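Local coordinates for CrtC domain-containing protein (Fusarium vanettenii 77-13-4, PDB 7A0Q) that is a fungal kievitone hydratase that adds water to the phytoalexin kievitone, probably as a means of detoxifying it, at residues A[58-63]-A[219-224]; A[74-79]-A[317-322]. All coordinates share one frame; numbering follows the deposited sequence.

Both contacts join the same two halves of the chain, and their centres lie about 7 Å apart. Strands 58-66 and 72-81 are antiparallel neighbours in the N-terminal half; S61 N and S63 N probably hydrogen-bond to A77 O and V75 O, both at 2.8 Å. Strands 218-225 and 317-328 belong to the closed eight-stranded barrel of the C-terminal, lipocalin-like half. Along the sequence the segments run 58-63, 74-79, 219-224, 317-322, so the two connections cross. Contact 1 is almost at the centre of the molecule and contact 2 lies beside it. Together they press one early strand pair against the barrel, forming a buried junction between the halves.

Contact 1: residues A[58-63]-A[219-224]; sequences SWWSSS and WTWFQL. With NAG (2-acetamido-2-deoxy-beta-D-glucopyranose), chain C.
W60 and W221 meet edge to face: the six-membered ring of W221 drives its rim at a face of the W60 indole, with CZ3 of W221 3.8 Å from CH2 of W60. The two planes stand at 89°, and the centroids of the six-membered rings are 5.4 Å apart, a T-shaped pair. The indoles arrive from opposite directions, each reaching across from its own strand; W60 holds CG anti to its backbone N (chi1 -174°), which carries the ring out into the gap between strand axes 11.3 Å apart at their closest.

Q223 comes in at the rim of W60 rather than over a face. Its NE2 lies near the indole plane, 3.3 Å from CH2 of W60, while the amide is turned almost perpendicular to that ring. The same nitrogen donates to S62 OG at 3.1 Å, and the bond is nearly straight (N-H...O 168°), with OG practically in the amide plane. At the other end of the amide, OE1 is hydrogen-bonded to Y64 OH and H225 NE2, so both ends of the amide are held, which is consistent with the flip as modelled. The indole nitrogen of W221 is likewise engaged, by S234 OG.

T220 works on the far side of strand 218-225, where its OG1 donates to O7 of the N-acetylglucosamine at 2.8 Å; Y343 OH is also hydrogen-bonded to this sugar, which belongs to the protein's own glycan.

An imidazole, probably from the crystallisation liquor, sits about 3 Å from the W221 side chain, consistent with a pocket beside the aromatic pair. The whole is a buried aromatic and polar junction between the two halves of a CrtC-type protein, where the lipocalin-like barrel meets the N-terminal half.

Contact 2: residues A[74-79]-A[317-322]; sequences VVLAHY and AYEGFI
E319 is the first residue of 317-322 to meet 74-79, and it does so through its aliphatic root: CB is 3.3 Å from CD2 of L76, a tight approach. This is where strand 317-328 of the lipocalin-like barrel packs against strand 72-81 of the N-terminal half, side chain to side chain. The same L76 methyl also lies 3.6 Å from the carbonyl O of E319. Beyond CB the glutamate chain bends at chi2, and its carboxylate does not touch L76. OE2 is 5.5 Å from ND1 of H78, too far for a bond; the two histidine nitrogens are instead hydrogen-bonded to R89 NE and S58 OG. W60 and L338 also pack on E319.

G320 follows with no side chain, and the ring of Y318 lies close to its backbone, CE1 of Y318 being 3.9 Å from CA of G320.

F321 then reaches back to the early strand. CG anti to the backbone N (chi1 -176°) sends the ring out toward V74, and the backbone N is hydrogen-bonded to Q306 OE1. Y302 and F26 meet the ring edge-to-face. From strand 72-81, V74 sends one methyl over a ring face in a CH-pi contact: CG2 is 4.0 Å from the F321 centroid, 28° off the normal, displaced toward CD1, its nearest ring atom at 3.6 Å.

Contact 1: residues A[58-63]-A[219-224]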
ATOM      1  N   SER A  58       0.871  -6.094   9.992  1.00 13.18           N
ATOM      2  CA  SER A  58       0.182  -5.988   8.718  1.00 13.77           C
ATOM      3  C   SER A  58       1.153  -6.267   7.575  1.00 15.18           C
ATOM      4  O   SER A  58       2.302  -5.830   7.607  1.00 13.49           O
ATOM      5  CB  SER A  58      -0.440  -4.584   8.591  1.00 17.60           C
ATOM      6  OG  SER A  58      -0.882  -4.297   7.277  1.00 16.78           O
ATOM      7  N   TRP A  59       0.673  -7.009   6.570  1.00 13.88           N
ATOM      8  CA  TRP A  59       1.430  -7.354   5.367  1.00 14.31           C
ATOM      9  C   TRP A  59       0.551  -6.978   4.177  1.00 14.30           C
ATOM     10  O   TRP A  59      -0.624  -7.349   4.149  1.00 14.86           O
ATOM     11  CB  TRP A  59       1.783  -8.852   5.339  1.00 15.06           C
ATOM     12  CG  TRP A  59       2.672  -9.354   6.464  1.00 13.66           C
ATOM     13  CD1 TRP A  59       4.015  -9.566   6.405  1.00 11.51           C
ATOM     14  CD2 TRP A  59       2.267  -9.739   7.796  1.00 13.34           C
ATOM     15  NE1 TRP A  59       4.478 -10.050   7.612  1.00 13.80           N
ATOM     16  CE2 TRP A  59       3.422 -10.156   8.480  1.00 12.83           C
ATOM     17  CE3 TRP A  59       1.041  -9.746   8.475  1.00 16.04           C
ATOM     18  CZ2 TRP A  59       3.393 -10.592   9.812  1.00 14.60           C
ATOM     19  CZ3 TRP A  59       1.008 -10.189   9.797  1.00 15.63           C
ATOM     20  CH2 TRP A  59       2.179 -10.603  10.449  1.00 14.77           C
ATOM     21  N   TRP A  60       1.099  -6.241   3.207  1.00 15.74           N
ATOM     22  CA  TRP A  60       0.261  -5.547   2.233  1.00 14.54           C
ATOM     23  C   TRP A  60       0.985  -5.420   0.901  1.00 15.41           C
ATOM     24  O   TRP A  60       2.185  -5.152   0.869  1.00 14.66           O
ATOM     25  CB  TRP A  60      -0.088  -4.167   2.806  1.00 14.03           C
ATOM     26  CG  TRP A  60      -1.045  -3.290   2.090  1.00 13.95           C
ATOM     27  CD1 TRP A  60      -2.344  -3.048   2.441  1.00 15.91           C
ATOM     28  CD2 TRP A  60      -0.767  -2.432   0.971  1.00 14.69           C
ATOM     29  NE1 TRP A  60      -2.901  -2.123   1.599  1.00 17.70           N
ATOM     30  CE2 TRP A  60      -1.956  -1.724   0.685  1.00 16.80           C
ATOM     31  CE3 TRP A  60       0.366  -2.200   0.184  1.00 14.19           C
ATOM     32  CZ2 TRP A  60      -2.053  -0.811  -0.365  1.00 14.80           C
ATOM     33  CZ3 TRP A  60       0.273  -1.275  -0.860  1.00 13.93           C
ATOM     34  CH2 TRP A  60      -0.930  -0.597  -1.123  1.00 15.50           C
ATOM     35  N   SER A  61       0.254  -5.620  -0.197  1.00 13.40           N
ATOM     36  CA  SER A  61       0.852  -5.444  -1.515  1.00 14.90           C
ATOM     37  C   SER A  61      -0.149  -4.829  -2.476  1.00 13.93           C
ATOM     38  O   SER A  61      -1.342  -5.154  -2.453  1.00 14.40           O
ATOM     39  CB  SER A  61       1.392  -6.773  -2.100  1.00 13.95           C
ATOM     40  OG  SER A  61       0.378  -7.749  -2.333  1.00 14.26           O
ATOM     41  N   SER A  62       0.348  -3.915  -3.306  1.00 14.26           N
ATOM     42  CA  SER A  62      -0.405  -3.396  -4.448  1.00 15.04           C
ATOM     43  C   SER A  62       0.417  -3.612  -5.714  1.00 18.69           C
ATOM     44  O   SER A  62       1.510  -3.056  -5.858  1.00 15.86           O
ATOM     45  CB  SER A  62      -0.772  -1.927  -4.231  1.00 15.70           C
ATOM     46  OG  SER A  62       0.375  -1.090  -4.212  1.00 17.00           O
ATOM     47  N   SER A  63      -0.089  -4.458  -6.608  1.00 15.27           N
ATOM     48  CA  SER A  63       0.620  -4.790  -7.837  1.00 18.47           C
ATOM     49  C   SER A  63       0.022  -4.015  -8.996  1.00 15.76           C
ATOM     50  O   SER A  63      -1.192  -4.065  -9.219  1.00 17.41           O
ATOM     51  CB  SER A  63       0.553  -6.291  -8.123  1.00 17.86           C
ATOM     52  OG  SER A  63       1.185  -7.036  -7.098  1.00 16.31           O
ATOM     53  N   TRP A 219      -7.364   7.718   9.001  1.00 16.15           N
ATOM     54  CA  TRP A 219      -6.243   8.322   8.299  1.00 16.33           C
ATOM     55  C   TRP A 219      -6.472   8.264   6.800  1.00 15.87           C
ATOM     56  O   TRP A 219      -7.336   7.536   6.303  1.00 17.22           O
ATOM     57  CB  TRP A 219      -4.911   7.629   8.646  1.00 16.18           C
ATOM     58  CG  TRP A 219      -4.833   6.154   8.287  1.00 16.89           C
ATOM     59  CD1 TRP A 219      -4.539   5.617   7.062  1.00 16.69           C
ATOM     60  CD2 TRP A 219      -5.013   5.046   9.177  1.00 17.54           C
ATOM     61  NE1 TRP A 219      -4.540   4.242   7.137  1.00 16.19           N
ATOM     62  CE2 TRP A 219      -4.823   3.867   8.422  1.00 17.10           C
ATOM     63  CE3 TRP A 219      -5.328   4.936  10.536  1.00 19.51           C
ATOM     64  CZ2 TRP A 219      -4.930   2.597   8.985  1.00 18.35           C
ATOM     65  CZ3 TRP A 219      -5.435   3.671  11.095  1.00 18.96           C
ATOM     66  CH2 TRP A 219      -5.239   2.519  10.316  1.00 21.71           C
ATOM     67  N   THR A 220      -5.663   9.036   6.086  1.00 14.77           N
ATOM     68  CA  THR A 220      -5.448   8.847   4.659  1.00 17.47           C
ATOM     69  C   THR A 220      -3.963   8.600   4.447  1.00 15.54           C
ATOM     70  O   THR A 220      -3.126   9.308   5.025  1.00 16.89           O
ATOM     71  CB  THR A 220      -5.913  10.061   3.850  1.00 17.95           C
ATOM     72  OG1 THR A 220      -7.314  10.271   4.081  1.00 19.38           O
ATOM     73  CG2 THR A 220      -5.682   9.839   2.350  1.00 18.80           C
ATOM     74  N   TRP A 221      -3.648   7.597   3.620  1.00 14.68           N
ATOM     75  CA  TRP A 221      -2.279   7.291   3.220  1.00 15.91           C
ATOM     76  C   TRP A 221      -2.184   7.351   1.703  1.00 15.14           C
ATOM     77  O   TRP A 221      -3.028   6.782   0.999  1.00 15.97           O
ATOM     78  CB  TRP A 221      -1.856   5.905   3.723  1.00 15.46           C
ATOM     79  CG  TRP A 221      -0.463   5.458   3.323  1.00 13.88           C
ATOM     80  CD1 TRP A 221       0.725   5.985   3.760  1.00 13.84           C
ATOM     81  CD2 TRP A 221      -0.123   4.375   2.441  1.00 14.77           C
ATOM     82  NE1 TRP A 221       1.787   5.299   3.193  1.00 13.92           N
ATOM     83  CE2 TRP A 221       1.293   4.311   2.383  1.00 14.88           C
ATOM     84  CE3 TRP A 221      -0.873   3.455   1.699  1.00 16.65           C
ATOM     85  CZ2 TRP A 221       1.970   3.361   1.612  1.00 15.94           C
ATOM     86  CZ3 TRP A 221      -0.197   2.500   0.928  1.00 16.15           C
ATOM     87  CH2 TRP A 221       1.212   2.473   0.886  1.00 16.72           C
ATOM     88  N   PHE A 222      -1.145   8.010   1.207  1.00 14.92           N
ATOM     89  CA  PHE A 222      -0.850   8.060  -0.216  1.00 15.04           C
ATOM     90  C   PHE A 222       0.445   7.322  -0.525  1.00 14.76           C
ATOM     91  O   PHE A 222       1.458   7.490   0.167  1.00 15.36           O
ATOM     92  CB  PHE A 222      -0.710   9.496  -0.717  1.00 15.56           C
ATOM     93  CG  PHE A 222      -1.990  10.265  -0.729  1.00 18.52           C
ATOM     94  CD1 PHE A 222      -2.853  10.176  -1.816  1.00 18.66           C
ATOM     95  CD2 PHE A 222      -2.328  11.091   0.334  1.00 18.35           C
ATOM     96  CE1 PHE A 222      -4.045  10.892  -1.840  1.00 19.28           C
ATOM     97  CE2 PHE A 222      -3.517  11.820   0.315  1.00 19.13           C
ATOM     98  CZ  PHE A 222      -4.371  11.725  -0.765  1.00 16.52           C
ATOM     99  N   GLN A 223       0.410   6.555  -1.610  1.00 14.74           N
ATOM    100  CA  GLN A 223       1.563   5.860  -2.168  1.00 15.08           C
ATOM    101  C   GLN A 223       1.721   6.380  -3.591  1.00 15.31           C
ATOM    102  O   GLN A 223       0.875   6.096  -4.441  1.00 15.40           O
ATOM    103  CB  GLN A 223       1.318   4.352  -2.155  1.00 15.02           C
ATOM    104  CG  GLN A 223       2.418   3.552  -2.820  1.00 13.57           C
ATOM    105  CD  GLN A 223       1.922   2.274  -3.469  1.00 16.96           C
ATOM    106  OE1 GLN A 223       2.243   2.003  -4.627  1.00 16.82           O
ATOM    107  NE2 GLN A 223       1.158   1.467  -2.724  1.00 15.07           N
ATOM    108  N   LEU A 224       2.780   7.145  -3.862  1.00 15.80           N
ATOM    109  CA  LEU A 224       2.883   7.851  -5.138  1.00 15.93           C
ATOM    110  C   LEU A 224       4.130   7.461  -5.926  1.00 15.37           C
ATOM    111  O   LEU A 224       5.228   7.338  -5.368  1.00 16.93           O
ATOM    112  CB  LEU A 224       2.871   9.371  -4.933  1.00 16.11           C
ATOM    113  CG  LEU A 224       1.716   9.913  -4.084  1.00 19.86           C
ATOM    114  CD1 LEU A 224       1.852  11.428  -3.917  1.00 20.79           C
ATOM    115  CD2 LEU A 224       0.335   9.520  -4.661  1.00 16.89           C
TER
HETATM  116  C1  NAG C   1     -10.740  11.599   9.488  1.00 22.12           C
HETATM  117  C2  NAG C   1     -10.339  12.417   8.273  1.00 21.98           C
HETATM  118  C3  NAG C   1     -10.948  13.818   8.355  1.00 19.98           C
HETATM  119  C4  NAG C   1     -12.446  13.775   8.627  1.00 26.40           C
HETATM  120  C5  NAG C   1     -12.786  12.842   9.781  1.00 23.96           C
HETATM  121  C6  NAG C   1     -14.269  12.575   9.886  1.00 27.91           C
HETATM  122  C7  NAG C   1      -8.193  12.046   7.131  1.00 21.58           C
HETATM  123  C8  NAG C   1      -6.721  12.307   7.169  1.00 24.00           C
HETATM  124  N2  NAG C   1      -8.893  12.523   8.161  1.00 21.65           N
HETATM  125  O3  NAG C   1     -10.694  14.491   7.125  1.00 23.45           O
HETATM  126  O4  NAG C   1     -12.867  15.078   9.020  1.00 30.57           O
HETATM  127  O5  NAG C   1     -12.166  11.561   9.589  1.00 24.44           O
HETATM  128  O6  NAG C   1     -14.764  12.013   8.678  1.00 27.30           O
HETATM  129  O7  NAG C   1      -8.719  11.411   6.223  1.00 22.65           O

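Contact 2: residues A[74-79]-A[317-322]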
ATOM      1  N   VAL A  74      -4.775  -3.276 -11.338  1.00 19.75           N
ATOM      2  CA  VAL A  74      -4.178  -3.021 -10.028  1.00 17.28           C
ATOM      3  C   VAL A  74      -4.761  -4.059  -9.079  1.00 18.11           C
ATOM      4  O   VAL A  74      -5.987  -4.192  -8.970  1.00 18.54           O
ATOM      5  CB  VAL A  74      -4.436  -1.587  -9.540  1.00 16.30           C
ATOM      6  CG1 VAL A  74      -3.955  -1.422  -8.106  1.00 18.87           C
ATOM      7  CG2 VAL A  74      -3.731  -0.584 -10.451  1.00 19.49           C
ATOM      8  N   VAL A  75      -3.892  -4.818  -8.419  1.00 15.89           N
ATOM      9  CA  VAL A  75      -4.310  -5.928  -7.569  1.00 16.37           C
ATOM     10  C   VAL A  75      -3.797  -5.682  -6.158  1.00 15.66           C
ATOM     11  O   VAL A  75      -2.596  -5.457  -5.960  1.00 17.28           O
ATOM     12  CB  VAL A  75      -3.796  -7.277  -8.102  1.00 16.87           C
ATOM     13  CG1 VAL A  75      -4.207  -8.393  -7.156  1.00 20.28           C
ATOM     14  CG2 VAL A  75      -4.376  -7.535  -9.487  1.00 21.12           C
ATOM     15  N   LEU A  76      -4.695  -5.769  -5.188  1.00 17.38           N
ATOM     16  CA  LEU A  76      -4.382  -5.518  -3.788  1.00 14.90           C
ATOM     17  C   LEU A  76      -4.488  -6.805  -2.985  1.00 16.11           C
ATOM     18  O   LEU A  76      -5.403  -7.600  -3.199  1.00 16.35           O
ATOM     19  CB  LEU A  76      -5.351  -4.498  -3.207  1.00 19.24           C
ATOM     20  CG  LEU A  76      -5.023  -3.020  -3.328  1.00 28.23           C
ATOM     21  CD1 LEU A  76      -4.469  -2.624  -4.696  1.00 32.53           C
ATOM     22  CD2 LEU A  76      -6.289  -2.273  -3.043  1.00 32.44           C
ATOM     23  N   ALA A  77      -3.552  -7.006  -2.061  1.00 16.02           N
ATOM     24  CA  ALA A  77      -3.618  -8.100  -1.100  1.00 13.81           C
ATOM     25  C   ALA A  77      -3.207  -7.564   0.263  1.00 15.63           C
ATOM     26  O   ALA A  77      -2.234  -6.811   0.360  1.00 16.75           O
ATOM     27  CB  ALA A  77      -2.700  -9.259  -1.486  1.00 16.21           C
ATOM     28  N   HIS A  78      -3.928  -7.962   1.314  1.00 15.43           N
ATOM     29  CA  HIS A  78      -3.630  -7.428   2.639  1.00 14.95           C
ATOM     30  C   HIS A  78      -4.024  -8.430   3.715  1.00 15.35           C
ATOM     31  O   HIS A  78      -5.175  -8.875   3.742  1.00 16.26           O
ATOM     32  CB  HIS A  78      -4.384  -6.116   2.849  1.00 15.60           C
ATOM     33  CG  HIS A  78      -4.209  -5.533   4.215  1.00 15.72           C
ATOM     34  ND1 HIS A  78      -5.252  -4.974   4.919  1.00 17.71           N
ATOM     35  CD2 HIS A  78      -3.115  -5.428   5.009  1.00 15.36           C
ATOM     36  CE1 HIS A  78      -4.806  -4.536   6.086  1.00 19.93           C
ATOM     37  NE2 HIS A  78      -3.514  -4.809   6.169  1.00 17.62           N
ATOM     38  N   TYR A  79      -3.084  -8.760   4.604  1.00 15.23           N
ATOM     39  CA  TYR A  79      -3.363  -9.564   5.793  1.00 15.39           C
ATOM     40  C   TYR A  79      -3.108  -8.726   7.035  1.00 15.70           C
ATOM     41  O   TYR A  79      -2.059  -8.089   7.149  1.00 15.33           O
ATOM     42  CB  TYR A  79      -2.492 -10.823   5.845  1.00 15.82           C
ATOM     43  CG  TYR A  79      -2.783 -11.732   7.027  1.00 16.10           C
ATOM     44  CD1 TYR A  79      -2.215 -11.496   8.278  1.00 17.30           C
ATOM     45  CD2 TYR A  79      -3.614 -12.839   6.881  1.00 16.41           C
ATOM     46  CE1 TYR A  79      -2.473 -12.342   9.360  1.00 18.43           C
ATOM     47  CE2 TYR A  79      -3.876 -13.685   7.955  1.00 16.30           C
ATOM     48  CZ  TYR A  79      -3.310 -13.426   9.186  1.00 18.85           C
ATOM     49  OH  TYR A  79      -3.569 -14.278  10.239  1.00 18.64           O
ATOM     50  N   ALA A 317     -11.949  -0.456   4.024  1.00 18.56           N
ATOM     51  CA  ALA A 317     -11.032   0.590   3.588  1.00 17.51           C
ATOM     52  C   ALA A 317     -11.345   1.014   2.164  1.00 18.72           C
ATOM     53  O   ALA A 317     -11.705   0.180   1.329  1.00 20.38           O
ATOM     54  CB  ALA A 317      -9.572   0.126   3.670  1.00 17.73           C
ATOM     55  N   TYR A 318     -11.181   2.306   1.888  1.00 18.06           N
ATOM     56  CA  TYR A 318     -11.051   2.744   0.508  1.00 19.58           C
ATOM     57  C   TYR A 318      -9.604   2.514   0.085  1.00 22.03           C
ATOM     58  O   TYR A 318      -8.680   3.064   0.693  1.00 22.77           O
ATOM     59  CB  TYR A 318     -11.449   4.212   0.340  1.00 19.73           C
ATOM     60  CG  TYR A 318     -11.716   4.545  -1.109  1.00 21.15           C
ATOM     61  CD1 TYR A 318     -10.695   4.986  -1.945  1.00 18.94           C
ATOM     62  CD2 TYR A 318     -12.989   4.373  -1.655  1.00 22.16           C
ATOM     63  CE1 TYR A 318     -10.938   5.269  -3.284  1.00 20.25           C
ATOM     64  CE2 TYR A 318     -13.241   4.655  -2.997  1.00 21.01           C
ATOM     65  CZ  TYR A 318     -12.214   5.093  -3.807  1.00 22.37           C
ATOM     66  OH  TYR A 318     -12.459   5.363  -5.137  1.00 21.72           O
ATOM     67  N   GLU A 319      -9.398   1.664  -0.917  1.00 22.09           N
ATOM     68  CA  GLU A 319      -8.051   1.331  -1.377  1.00 20.08           C
ATOM     69  C   GLU A 319      -8.048   1.521  -2.885  1.00 18.17           C
ATOM     70  O   GLU A 319      -8.330   0.590  -3.638  1.00 17.87           O
ATOM     71  CB  GLU A 319      -7.666  -0.076  -0.982  1.00 21.44           C
ATOM     72  CG  GLU A 319      -7.714  -0.340   0.485  1.00 24.74           C
ATOM     73  CD  GLU A 319      -6.421   0.014   1.172  1.00 27.08           C
ATOM     74  OE1 GLU A 319      -5.475   0.477   0.494  1.00 23.75           O
ATOM     75  OE2 GLU A 319      -6.359  -0.184   2.400  1.00 24.76           O
ATOM     76  N   GLY A 320      -7.722   2.735  -3.318  1.00 18.35           N
ATOM     77  CA  GLY A 320      -8.018   3.143  -4.673  1.00 20.40           C
ATOM     78  C   GLY A 320      -6.819   3.528  -5.511  1.00 16.98           C
ATOM     79  O   GLY A 320      -5.940   4.275  -5.073  1.00 17.64           O
ATOM     80  N   PHE A 321      -6.781   3.008  -6.732  1.00 18.25           N
ATOM     81  CA  PHE A 321      -5.851   3.512  -7.733  1.00 19.37           C
ATOM     82  C   PHE A 321      -6.161   4.976  -8.016  1.00 20.15           C
ATOM     83  O   PHE A 321      -7.326   5.361  -8.140  1.00 20.74           O
ATOM     84  CB  PHE A 321      -5.984   2.682  -9.013  1.00 17.99           C
ATOM     85  CG  PHE A 321      -5.017   3.052 -10.093  1.00 19.41           C
ATOM     86  CD1 PHE A 321      -3.648   2.986  -9.881  1.00 19.70           C
ATOM     87  CD2 PHE A 321      -5.481   3.441 -11.346  1.00 21.87           C
ATOM     88  CE1 PHE A 321      -2.755   3.311 -10.895  1.00 22.14           C
ATOM     89  CE2 PHE A 321      -4.599   3.769 -12.366  1.00 20.80           C
ATOM     90  CZ  PHE A 321      -3.232   3.705 -12.150  1.00 20.02           C
ATOM     91  N   ILE A 322      -5.112   5.795  -8.101  1.00 19.50           N
ATOM     92  CA  ILE A 322      -5.247   7.230  -8.331  1.00 17.67           C
ATOM     93  C   ILE A 322      -4.239   7.662  -9.388  1.00 19.31           C
ATOM     94  O   ILE A 322      -3.200   7.023  -9.590  1.00 17.76           O
ATOM     95  CB  ILE A 322      -5.039   8.063  -7.039  1.00 19.29           C
ATOM     96  CG1 ILE A 322      -3.611   7.877  -6.510  1.00 19.39           C
ATOM     97  CG2 ILE A 322      -6.086   7.714  -5.972  1.00 17.41           C
ATOM     98  CD1 ILE A 322      -3.236   8.814  -5.355  1.00 19.10           C
TER